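PDB 6BQ6: thermospermine synthase from Medicago truncatula, which probably transfers an aminopropyl group from decarboxylated S-adenosylmethionine to spermidine, yielding thermospermine and methylthioadenosine. Local coordinates for residues F85-H99 with R278-L290. Residues are numbered along the deposited sequence; the frame is centred on the assembly and turned at random.
Sequences FIYHECLVHPALLHH and RMRQRIIEENRYL. With TER (N-(3-amino-propyl)-N-(5-aminopropyl)-1,4-diaminobutane), chain F.
Helices 85-98 and 278-282 run nearly at right angles (91°), R278 lying beside L97, and the loop 283-290 then runs back along helix 85-98 until Y289 lies beside I86. E89, extended beyond CG, exemplifies how a buried carboxylate can take up the backbone amides of a non-helical loop: OE2 receives R288 N on its syn lone pair (2.9 Å), while OE1 accepts Y289 N and L290 N. With an alanine in place of E89, these three amides would probably lose their shared acceptor, leaving the loop less firmly held. R288, bent at chi3 (67°), lays its guanidinium flat on the F85 ring, a cation-pi stack with planes 22° apart. One residue further along each segment, I86 CG2 sits over the centre of the Y289 ring, a CH-pi contact. Helix 85-98 belongs to the Rossmann-like domain of the aminopropyltransferases, and its other side brings Y87 to the bound thermospermine and to D181, the predicted proton acceptor. Just past the C-terminal end of this helix, R282 grips H99 O end-on in its guanidinium plane, NH1 at 2.7 Å and NH2 slightly farther. R278, also salt-bridged to E274, donates from NH1 to L97 O, and L97 CD1 presses tightly on M279 CG at 3.4 Å.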
ATOM      1  N   PHE B  85      21.024 -17.659   1.977  1.00 19.89           N
ATOM      2  CA  PHE B  85      22.411 -18.151   2.087  1.00 20.22           C
ATOM      3  C   PHE B  85      23.317 -17.123   2.797  1.00 19.27           C
ATOM      4  O   PHE B  85      24.250 -17.488   3.492  1.00 19.10           O
ATOM      5  CB  PHE B  85      22.985 -18.601   0.738  1.00 20.72           C
ATOM      6  CG  PHE B  85      23.382 -17.481  -0.190  1.00 21.21           C
ATOM      7  CD1 PHE B  85      24.620 -16.948  -0.155  1.00 21.28           C
ATOM      8  CD2 PHE B  85      22.474 -16.956  -1.089  1.00 21.94           C
ATOM      9  CE1 PHE B  85      25.008 -15.920  -1.002  1.00 22.13           C
ATOM     10  CE2 PHE B  85      22.846 -15.927  -1.944  1.00 22.44           C
ATOM     11  CZ  PHE B  85      24.102 -15.397  -1.891  1.00 22.45           C
ATOM     12  N   ILE B  86      23.052 -15.815   2.587  1.00 18.37           N
ATOM     13  CA  ILE B  86      23.853 -14.798   3.224  1.00 18.85           C
ATOM     14  C   ILE B  86      23.667 -14.863   4.758  1.00 18.83           C
ATOM     15  O   ILE B  86      24.662 -14.873   5.483  1.00 17.75           O
ATOM     16  CB  ILE B  86      23.514 -13.398   2.705  1.00 19.51           C
ATOM     17  CG1 ILE B  86      23.684 -13.337   1.190  1.00 19.87           C
ATOM     18  CG2 ILE B  86      24.378 -12.322   3.374  1.00 19.74           C
ATOM     19  CD1 ILE B  86      23.283 -12.012   0.613  1.00 21.00           C
ATOM     20  N   TYR B  87      22.412 -14.862   5.218  1.00 18.47           N
ATOM     21  CA  TYR B  87      22.133 -14.856   6.622  1.00 17.88           C
ATOM     22  C   TYR B  87      22.698 -16.159   7.237  1.00 17.44           C
ATOM     23  O   TYR B  87      23.309 -16.123   8.294  1.00 16.80           O
ATOM     24  CB  TYR B  87      20.604 -14.755   6.860  1.00 18.99           C
ATOM     25  CG  TYR B  87      20.225 -14.973   8.287  1.00 18.75           C
ATOM     26  CD1 TYR B  87      20.153 -13.909   9.195  1.00 19.82           C
ATOM     27  CD2 TYR B  87      19.910 -16.243   8.751  1.00 18.77           C
ATOM     28  CE1 TYR B  87      19.816 -14.140  10.529  1.00 20.19           C
ATOM     29  CE2 TYR B  87      19.600 -16.478  10.066  1.00 19.30           C
ATOM     30  CZ  TYR B  87      19.539 -15.422  10.945  1.00 20.83           C
ATOM     31  OH  TYR B  87      19.193 -15.659  12.269  1.00 22.37           O
ATOM     32  N   HIS B  88      22.465 -17.285   6.586  1.00 17.22           N
ATOM     33  CA  HIS B  88      22.850 -18.536   7.213  1.00 17.40           C
ATOM     34  C   HIS B  88      24.351 -18.790   7.165  1.00 17.03           C
ATOM     35  O   HIS B  88      24.901 -19.334   8.113  1.00 17.29           O
ATOM     36  CB  HIS B  88      22.022 -19.673   6.662  1.00 17.79           C
ATOM     37  CG  HIS B  88      20.592 -19.575   7.068  1.00 18.85           C
ATOM     38  ND1 HIS B  88      19.600 -19.126   6.221  1.00 20.04           N
ATOM     39  CD2 HIS B  88      20.007 -19.727   8.288  1.00 18.92           C
ATOM     40  CE1 HIS B  88      18.453 -19.079   6.885  1.00 20.03           C
ATOM     41  NE2 HIS B  88      18.674 -19.456   8.134  1.00 19.81           N
ATOM     42  N   GLU B  89      25.032 -18.395   6.099  1.00 17.08           N
ATOM     43  CA  GLU B  89      26.494 -18.480   6.091  1.00 18.16           C
ATOM     44  C   GLU B  89      27.131 -17.550   7.114  1.00 18.16           C
ATOM     45  O   GLU B  89      28.048 -17.953   7.822  1.00 18.19           O
ATOM     46  CB  GLU B  89      27.075 -18.168   4.731  1.00 18.92           C
ATOM     47  CG  GLU B  89      26.906 -19.287   3.705  1.00 19.78           C
ATOM     48  CD  GLU B  89      27.637 -19.021   2.408  1.00 22.02           C
ATOM     49  OE1 GLU B  89      28.519 -18.115   2.342  1.00 22.45           O
ATOM     50  OE2 GLU B  89      27.355 -19.751   1.421  1.00 23.16           O
ATOM     51  N   CYS B  90      26.615 -16.321   7.214  1.00 17.39           N
ATOM     52  CA  CYS B  90      27.112 -15.371   8.234  1.00 17.63           C
ATOM     53  C   CYS B  90      26.844 -15.823   9.659  1.00 17.28           C
ATOM     54  O   CYS B  90      27.715 -15.638  10.520  1.00 17.94           O
ATOM     55  CB  CYS B  90      26.568 -13.974   8.062  1.00 17.95           C
ATOM     56  SG  CYS B  90      27.232 -13.135   6.599  1.00 19.82           S
ATOM     57  N   LEU B  91      25.685 -16.418   9.903  1.00 17.12           N
ATOM     58  CA  LEU B  91      25.319 -16.893  11.233  1.00 16.79           C
ATOM     59  C   LEU B  91      26.221 -18.034  11.681  1.00 16.59           C
ATOM     60  O   LEU B  91      26.604 -18.099  12.831  1.00 16.72           O
ATOM     61  CB  LEU B  91      23.894 -17.391  11.284  1.00 16.03           C
ATOM     62  CG  LEU B  91      23.328 -18.065  12.573  1.00 16.27           C
ATOM     63  CD1 LEU B  91      23.375 -17.067  13.739  1.00 16.79           C
ATOM     64  CD2 LEU B  91      21.965 -18.615  12.348  1.00 16.72           C
ATOM     65  N   VAL B  92      26.562 -18.936  10.764  1.00 16.88           N
ATOM     66  CA  VAL B  92      27.217 -20.220  11.089  1.00 18.05           C
ATOM     67  C   VAL B  92      28.720 -20.253  10.936  1.00 17.94           C
ATOM     68  O   VAL B  92      29.447 -20.636  11.863  1.00 17.70           O
ATOM     69  CB  VAL B  92      26.571 -21.372  10.265  1.00 18.20           C
ATOM     70  CG1 VAL B  92      27.377 -22.653  10.369  1.00 19.93           C
ATOM     71  CG2 VAL B  92      25.124 -21.579  10.743  1.00 19.24           C
ATOM     72  N   HIS B  93      29.225 -19.824   9.776  1.00 17.61           N
ATOM     73  CA  HIS B  93      30.617 -20.132   9.479  1.00 18.54           C
ATOM     74  C   HIS B  93      31.680 -19.461  10.302  1.00 19.28           C
ATOM     75  O   HIS B  93      32.635 -20.141  10.712  1.00 19.88           O
ATOM     76  CB  HIS B  93      30.870 -20.043   7.987  1.00 18.69           C
ATOM     77  CG  HIS B  93      30.021 -20.980   7.217  1.00 18.82           C
ATOM     78  ND1 HIS B  93      29.928 -22.312   7.556  1.00 20.38           N
ATOM     79  CD2 HIS B  93      29.185 -20.812   6.171  1.00 19.13           C
ATOM     80  CE1 HIS B  93      29.065 -22.913   6.777  1.00 19.83           C
ATOM     81  NE2 HIS B  93      28.596 -22.031   5.925  1.00 20.31           N
ATOM     82  N   PRO B  94      31.534 -18.158  10.582  1.00 19.61           N
ATOM     83  CA  PRO B  94      32.565 -17.506  11.389  1.00 20.50           C
ATOM     84  C   PRO B  94      32.775 -18.210  12.739  1.00 20.48           C
ATOM     85  O   PRO B  94      33.937 -18.450  13.136  1.00 21.30           O
ATOM     86  CB  PRO B  94      32.012 -16.097  11.553  1.00 20.05           C
ATOM     87  CG  PRO B  94      31.241 -15.860  10.299  1.00 20.38           C
ATOM     88  CD  PRO B  94      30.552 -17.176  10.043  1.00 20.14           C
ATOM     89  N   ALA B  95      31.691 -18.533  13.445  1.00 19.95           N
ATOM     90  CA  ALA B  95      31.840 -19.252  14.714  1.00 20.95           C
ATOM     91  C   ALA B  95      32.594 -20.540  14.568  1.00 20.54           C
ATOM     92  O   ALA B  95      33.590 -20.789  15.262  1.00 21.47           O
ATOM     93  CB  ALA B  95      30.495 -19.495  15.360  1.00 20.31           C
ATOM     94  N   LEU B  96      32.176 -21.384  13.638  1.00 20.77           N
ATOM     95  CA  LEU B  96      32.808 -22.723  13.552  1.00 21.06           C
ATOM     96  C   LEU B  96      34.257 -22.614  13.069  1.00 21.15           C
ATOM     97  O   LEU B  96      35.147 -23.346  13.519  1.00 21.05           O
ATOM     98  CB  LEU B  96      32.040 -23.670  12.685  1.00 21.35           C
ATOM     99  CG  LEU B  96      30.935 -24.453  13.422  1.00 21.57           C
ATOM    100  CD1 LEU B  96      29.804 -23.566  13.919  1.00 20.92           C
ATOM    101  CD2 LEU B  96      30.428 -25.570  12.543  1.00 21.84           C
ATOM    102  N   LEU B  97      34.518 -21.665  12.172  1.00 20.40           N
ATOM    103  CA  LEU B  97      35.859 -21.502  11.680  1.00 21.31           C
ATOM    104  C   LEU B  97      36.851 -20.975  12.718  1.00 21.84           C
ATOM    105  O   LEU B  97      38.027 -21.251  12.617  1.00 24.33           O
ATOM    106  CB  LEU B  97      35.872 -20.595  10.425  1.00 20.97           C
ATOM    107  CG  LEU B  97      35.166 -21.172   9.210  1.00 21.12           C
ATOM    108  CD1 LEU B  97      34.907 -20.107   8.166  1.00 20.70           C
ATOM    109  CD2 LEU B  97      35.982 -22.329   8.603  1.00 22.23           C
ATOM    110  N   HIS B  98      36.400 -20.198  13.684  1.00 21.76           N
ATOM    111  CA  HIS B  98      37.246 -19.702  14.711  1.00 22.51           C
ATOM    112  C   HIS B  98      37.516 -20.767  15.751  1.00 23.55           C
ATOM    113  O   HIS B  98      38.473 -20.605  16.524  1.00 25.91           O
ATOM    114  CB  HIS B  98      36.664 -18.470  15.366  1.00 22.62           C
ATOM    115  CG  HIS B  98      36.872 -17.193  14.578  1.00 22.17           C
ATOM    116  ND1 HIS B  98      36.092 -16.838  13.516  1.00 22.25           N
ATOM    117  CD2 HIS B  98      37.803 -16.214  14.699  1.00 23.29           C
ATOM    118  CE1 HIS B  98      36.519 -15.694  13.007  1.00 23.46           C
ATOM    119  NE2 HIS B  98      37.544 -15.276  13.724  1.00 23.32           N
ATOM    120  N   HIS B  99      36.706 -21.822  15.749  1.00 21.86           N
ATOM    121  CA  HIS B  99      36.891 -22.934  16.665  1.00 24.21           C
ATOM    122  C   HIS B  99      37.967 -23.887  16.142  1.00 25.50           C
ATOM    123  O   HIS B  99      38.077 -24.114  14.926  1.00 25.98           O
ATOM    124  CB  HIS B  99      35.580 -23.683  16.803  1.00 23.68           C
ATOM    125  CG  HIS B  99      35.543 -24.518  18.030  1.00 23.76           C
ATOM    126  ND1 HIS B  99      36.137 -25.754  18.081  1.00 24.09           N
ATOM    127  CD2 HIS B  99      35.059 -24.271  19.270  1.00 23.86           C
ATOM    128  CE1 HIS B  99      36.009 -26.252  19.297  1.00 23.89           C
ATOM    129  NE2 HIS B  99      35.372 -25.368  20.049  1.00 24.39           N
ATOM    130  N   ARG B 278      40.988 -22.622   6.529  1.00 31.17           N
ATOM    131  CA  ARG B 278      40.042 -23.430   7.285  1.00 31.21           C
ATOM    132  C   ARG B 278      38.816 -23.791   6.494  1.00 28.10           C
ATOM    133  O   ARG B 278      38.344 -24.900   6.603  1.00 28.95           O
ATOM    134  CB  ARG B 278      39.661 -22.759   8.612  1.00 30.93           C
ATOM    135  CG  ARG B 278      40.841 -22.699   9.559  1.00 32.60           C
ATOM    136  CD  ARG B 278      40.508 -22.013  10.853  1.00 32.71           C
ATOM    137  NE  ARG B 278      41.712 -21.856  11.718  1.00 33.74           N
ATOM    138  CZ  ARG B 278      41.691 -21.902  13.058  1.00 35.76           C
ATOM    139  NH1 ARG B 278      40.562 -22.066  13.742  1.00 32.80           N
ATOM    140  NH2 ARG B 278      42.847 -21.752  13.735  1.00 37.51           N
ATOM    141  N   MET B 279      38.297 -22.858   5.688  1.00 26.67           N
ATOM    142  CA  MET B 279      37.140 -23.140   4.850  1.00 25.83           C
ATOM    143  C   MET B 279      37.435 -24.213   3.820  1.00 26.78           C
ATOM    144  O   MET B 279      36.659 -25.119   3.624  1.00 26.78           O
ATOM    145  CB  MET B 279      36.622 -21.893   4.131  1.00 26.05           C
ATOM    146  CG  MET B 279      36.074 -20.844   5.042  1.00 26.71           C
ATOM    147  SD  MET B 279      35.444 -19.416   4.097  1.00 30.07           S
ATOM    148  CE  MET B 279      35.734 -18.098   5.264  1.00 29.95           C
ATOM    149  N   ARG B 280      38.570 -24.083   3.166  1.00 28.92           N
ATOM    150  CA  ARG B 280      39.010 -25.082   2.211  1.00 30.44           C
ATOM    151  C   ARG B 280      39.185 -26.435   2.876  1.00 29.65           C
ATOM    152  O   ARG B 280      38.849 -27.442   2.291  1.00 30.26           O
ATOM    153  CB  ARG B 280      40.345 -24.652   1.587  1.00 33.72           C
ATOM    154  CG  ARG B 280      40.952 -25.590   0.548  1.00 37.01           C
ATOM    155  CD  ARG B 280      40.047 -25.829  -0.649  1.00 39.81           C
ATOM    156  NE  ARG B 280      39.913 -24.646  -1.504  1.00 41.99           N
ATOM    157  CZ  ARG B 280      40.786 -24.261  -2.444  1.00 45.91           C
ATOM    158  NH1 ARG B 280      41.919 -24.943  -2.690  1.00 47.65           N
ATOM    159  NH2 ARG B 280      40.527 -23.163  -3.146  1.00 47.40           N
ATOM    160  N   GLN B 281      39.747 -26.463   4.063  1.00 29.98           N
ATOM    161  CA  GLN B 281      39.996 -27.747   4.714  1.00 33.12           C
ATOM    162  C   GLN B 281      38.721 -28.377   5.252  1.00 33.79           C
ATOM    163  O   GLN B 281      38.547 -29.588   5.185  1.00 35.39           O
ATOM    164  CB  GLN B 281      41.041 -27.612   5.843  1.00 35.55           C
ATOM    165  CG  GLN B 281      41.482 -28.960   6.438  1.00 39.61           C
ATOM    166  CD  GLN B 281      42.236 -29.824   5.427  1.00 43.00           C
ATOM    167  OE1 GLN B 281      43.317 -29.434   4.969  1.00 49.45           O
ATOM    168  NE2 GLN B 281      41.649 -30.966   5.018  1.00 43.48           N
ATOM    169  N   ARG B 282      37.826 -27.555   5.809  1.00 31.34           N
ATOM    170  CA  ARG B 282      36.768 -28.064   6.667  1.00 31.47           C
ATOM    171  C   ARG B 282      35.361 -28.068   6.110  1.00 30.71           C
ATOM    172  O   ARG B 282      34.533 -28.880   6.502  1.00 30.40           O
ATOM    173  CB  ARG B 282      36.719 -27.250   7.930  1.00 31.50           C
ATOM    174  CG  ARG B 282      37.942 -27.324   8.783  1.00 33.10           C
ATOM    175  CD  ARG B 282      37.528 -26.582  10.005  1.00 33.46           C
ATOM    176  NE  ARG B 282      38.573 -26.101  10.830  1.00 34.49           N
ATOM    177  CZ  ARG B 282      38.347 -25.431  11.961  1.00 35.10           C
ATOM    178  NH1 ARG B 282      39.343 -24.959  12.682  1.00 36.60           N
ATOM    179  NH2 ARG B 282      37.097 -25.196  12.349  1.00 32.60           N
ATOM    180  N   ILE B 283      35.089 -27.165   5.181  1.00 27.61           N
ATOM    181  CA  ILE B 283      33.735 -27.016   4.699  1.00 27.85           C
ATOM    182  C   ILE B 283      33.594 -27.671   3.335  1.00 28.72           C
ATOM    183  O   ILE B 283      34.409 -27.424   2.418  1.00 29.97           O
ATOM    184  CB  ILE B 283      33.363 -25.536   4.579  1.00 27.44           C
ATOM    185  CG1 ILE B 283      33.413 -24.858   5.946  1.00 26.97           C
ATOM    186  CG2 ILE B 283      31.996 -25.426   3.907  1.00 27.43           C
ATOM    187  CD1 ILE B 283      33.130 -23.344   5.876  1.00 26.30           C
ATOM    188  N   ILE B 284      32.566 -28.484   3.209  1.00 30.13           N
ATOM    189  CA  ILE B 284      32.160 -29.142   1.944  1.00 32.67           C
ATOM    190  C   ILE B 284      31.609 -28.096   0.972  1.00 34.27           C
ATOM    191  O   ILE B 284      30.747 -27.289   1.346  1.00 34.20           O
ATOM    192  CB  ILE B 284      31.075 -30.214   2.223  1.00 34.48           C
ATOM    193  CG1 ILE B 284      31.646 -31.319   3.118  1.00 36.21           C
ATOM    194  CG2 ILE B 284      30.517 -30.835   0.938  1.00 35.17           C
ATOM    195  CD1 ILE B 284      30.577 -32.276   3.644  1.00 38.09           C
ATOM    196  N   GLU B 285      32.110 -28.097  -0.266  1.00 36.93           N
ATOM    197  CA  GLU B 285      31.738 -27.094  -1.282  1.00 37.45           C
ATOM    198  C   GLU B 285      32.148 -25.652  -0.917  1.00 35.39           C
ATOM    199  O   GLU B 285      32.562 -25.338   0.202  1.00 33.00           O
ATOM    200  CB  GLU B 285      30.249 -27.155  -1.621  1.00 42.18           C
ATOM    201  CG  GLU B 285      29.822 -28.456  -2.270  1.00 49.12           C
ATOM    202  CD  GLU B 285      28.506 -28.330  -3.021  1.00 55.76           C
ATOM    203  OE1 GLU B 285      27.475 -28.774  -2.456  1.00 63.14           O
ATOM    204  OE2 GLU B 285      28.500 -27.783  -4.161  1.00 58.18           O
ATOM    205  N   GLU B 286      32.069 -24.789  -1.920  1.00 34.09           N
ATOM    206  CA  GLU B 286      32.453 -23.395  -1.787  1.00 34.21           C
ATOM    207  C   GLU B 286      31.302 -22.637  -1.171  1.00 29.50           C
ATOM    208  O   GLU B 286      30.178 -22.798  -1.596  1.00 28.58           O
ATOM    209  CB  GLU B 286      32.712 -22.782  -3.160  1.00 37.51           C
ATOM    210  CG  GLU B 286      34.132 -22.966  -3.645  1.00 42.94           C
ATOM    211  CD  GLU B 286      34.965 -21.736  -3.302  1.00 49.29           C
ATOM    212  OE1 GLU B 286      35.696 -21.827  -2.280  1.00 54.18           O
ATOM    213  OE2 GLU B 286      34.854 -20.680  -4.023  1.00 48.38           O
ATOM    214  N   ASN B 287      31.608 -21.782  -0.212  1.00 27.73           N
ATOM    215  CA  ASN B 287      30.633 -20.785   0.258  1.00 26.48           C
ATOM    216  C   ASN B 287      30.279 -19.837  -0.873  1.00 27.46           C
ATOM    217  O   ASN B 287      31.106 -19.569  -1.751  1.00 28.61           O
ATOM    218  CB  ASN B 287      31.215 -19.974   1.411  1.00 26.69           C
ATOM    219  CG  ASN B 287      31.288 -20.759   2.703  1.00 26.76           C
ATOM    220  OD1 ASN B 287      30.690 -21.805   2.831  1.00 27.69           O
ATOM    221  ND2 ASN B 287      31.981 -20.221   3.689  1.00 27.22           N
ATOM    222  N   ARG B 288      29.032 -19.388  -0.864  1.00 26.68           N
ATOM    223  CA  ARG B 288      28.495 -18.464  -1.862  1.00 27.94           C
ATOM    224  C   ARG B 288      28.745 -17.013  -1.431  1.00 26.88           C
ATOM    225  O   ARG B 288      28.978 -16.140  -2.273  1.00 28.01           O
ATOM    226  CB  ARG B 288      27.002 -18.767  -2.063  1.00 30.56           C
ATOM    227  CG  ARG B 288      26.754 -20.159  -2.646  1.00 34.20           C
ATOM    228  CD  ARG B 288      25.276 -20.610  -2.570  1.00 36.77           C
ATOM    229  NE  ARG B 288      24.483 -19.753  -3.448  1.00 38.40           N
ATOM    230  CZ  ARG B 288      23.160 -19.622  -3.461  1.00 41.47           C
ATOM    231  NH1 ARG B 288      22.370 -20.310  -2.622  1.00 42.70           N
ATOM    232  NH2 ARG B 288      22.609 -18.763  -4.331  1.00 41.66           N
ATOM    233  N   TYR B 289      28.687 -16.732  -0.131  1.00 23.28           N
ATOM    234  CA  TYR B 289      28.787 -15.353   0.357  1.00 23.34           C
ATOM    235  C   TYR B 289      30.134 -15.103   1.015  1.00 22.27           C
ATOM    236  O   TYR B 289      30.758 -14.084   0.790  1.00 22.70           O
ATOM    237  CB  TYR B 289      27.685 -14.996   1.370  1.00 22.50           C
ATOM    238  CG  TYR B 289      27.817 -13.564   1.807  1.00 23.14           C
ATOM    239  CD1 TYR B 289      27.510 -12.533   0.957  1.00 24.14           C
ATOM    240  CD2 TYR B 289      28.306 -13.261   3.065  1.00 22.73           C
ATOM    241  CE1 TYR B 289      27.678 -11.198   1.370  1.00 24.25           C
ATOM    242  CE2 TYR B 289      28.467 -11.980   3.461  1.00 23.99           C
ATOM    243  CZ  TYR B 289      28.191 -10.975   2.645  1.00 23.86           C
ATOM    244  OH  TYR B 289      28.406  -9.695   3.106  1.00 27.52           O
ATOM    245  N   LEU B 290      30.557 -16.006   1.879  1.00 22.42           N
ATOM    246  CA  LEU B 290      31.580 -15.711   2.848  1.00 23.30           C
ATOM    247  C   LEU B 290      32.955 -16.291   2.437  1.00 24.09           C
ATOM    248  O   LEU B 290      33.074 -17.492   2.228  1.00 26.01           O
ATOM    249  CB  LEU B 290      31.117 -16.277   4.182  1.00 24.99           C
ATOM    250  CG  LEU B 290      31.870 -15.723   5.355  1.00 26.38           C
ATOM    251  CD1 LEU B 290      31.401 -14.334   5.775  1.00 26.04           C
ATOM    252  CD2 LEU B 290      31.726 -16.693   6.490  1.00 27.61           C
TER
HETATM  253  N1  TER F 402      12.458 -18.114  14.534  1.00 54.71           N
HETATM  254  C2  TER F 402      13.578 -18.458  13.684  1.00 51.61           C
HETATM  255  C3  TER F 402      14.653 -17.380  13.781  1.00 48.87           C
HETATM  256  C4  TER F 402      14.253 -16.071  13.152  1.00 47.73           C
HETATM  257  N5  TER F 402      15.390 -15.187  13.040  1.00 49.96           N
HETATM  258  C6  TER F 402      15.732 -14.601  11.764  1.00 47.19           C
HETATM  259  C7  TER F 402      16.281 -13.192  11.933  1.00 47.30           C
HETATM  260  C8  TER F 402      16.090 -12.431  10.634  1.00 47.09           C
HETATM  261  N9  TER F 402      14.803 -11.776  10.551  1.00 45.86           N
HETATM  262  C10 TER F 402      14.489 -11.043   9.352  1.00 45.94           C
HETATM  263  C11 TER F 402      13.538  -9.882   9.549  1.00 46.42           C
HETATM  264  C12 TER F 402      13.583  -9.027   8.282  1.00 47.80           C
HETATM  265  C13 TER F 402      12.438  -8.030   8.188  1.00 49.60           C
HETATM  266  N14 TER F 402      12.138  -7.442   9.482  1.00 52.92           N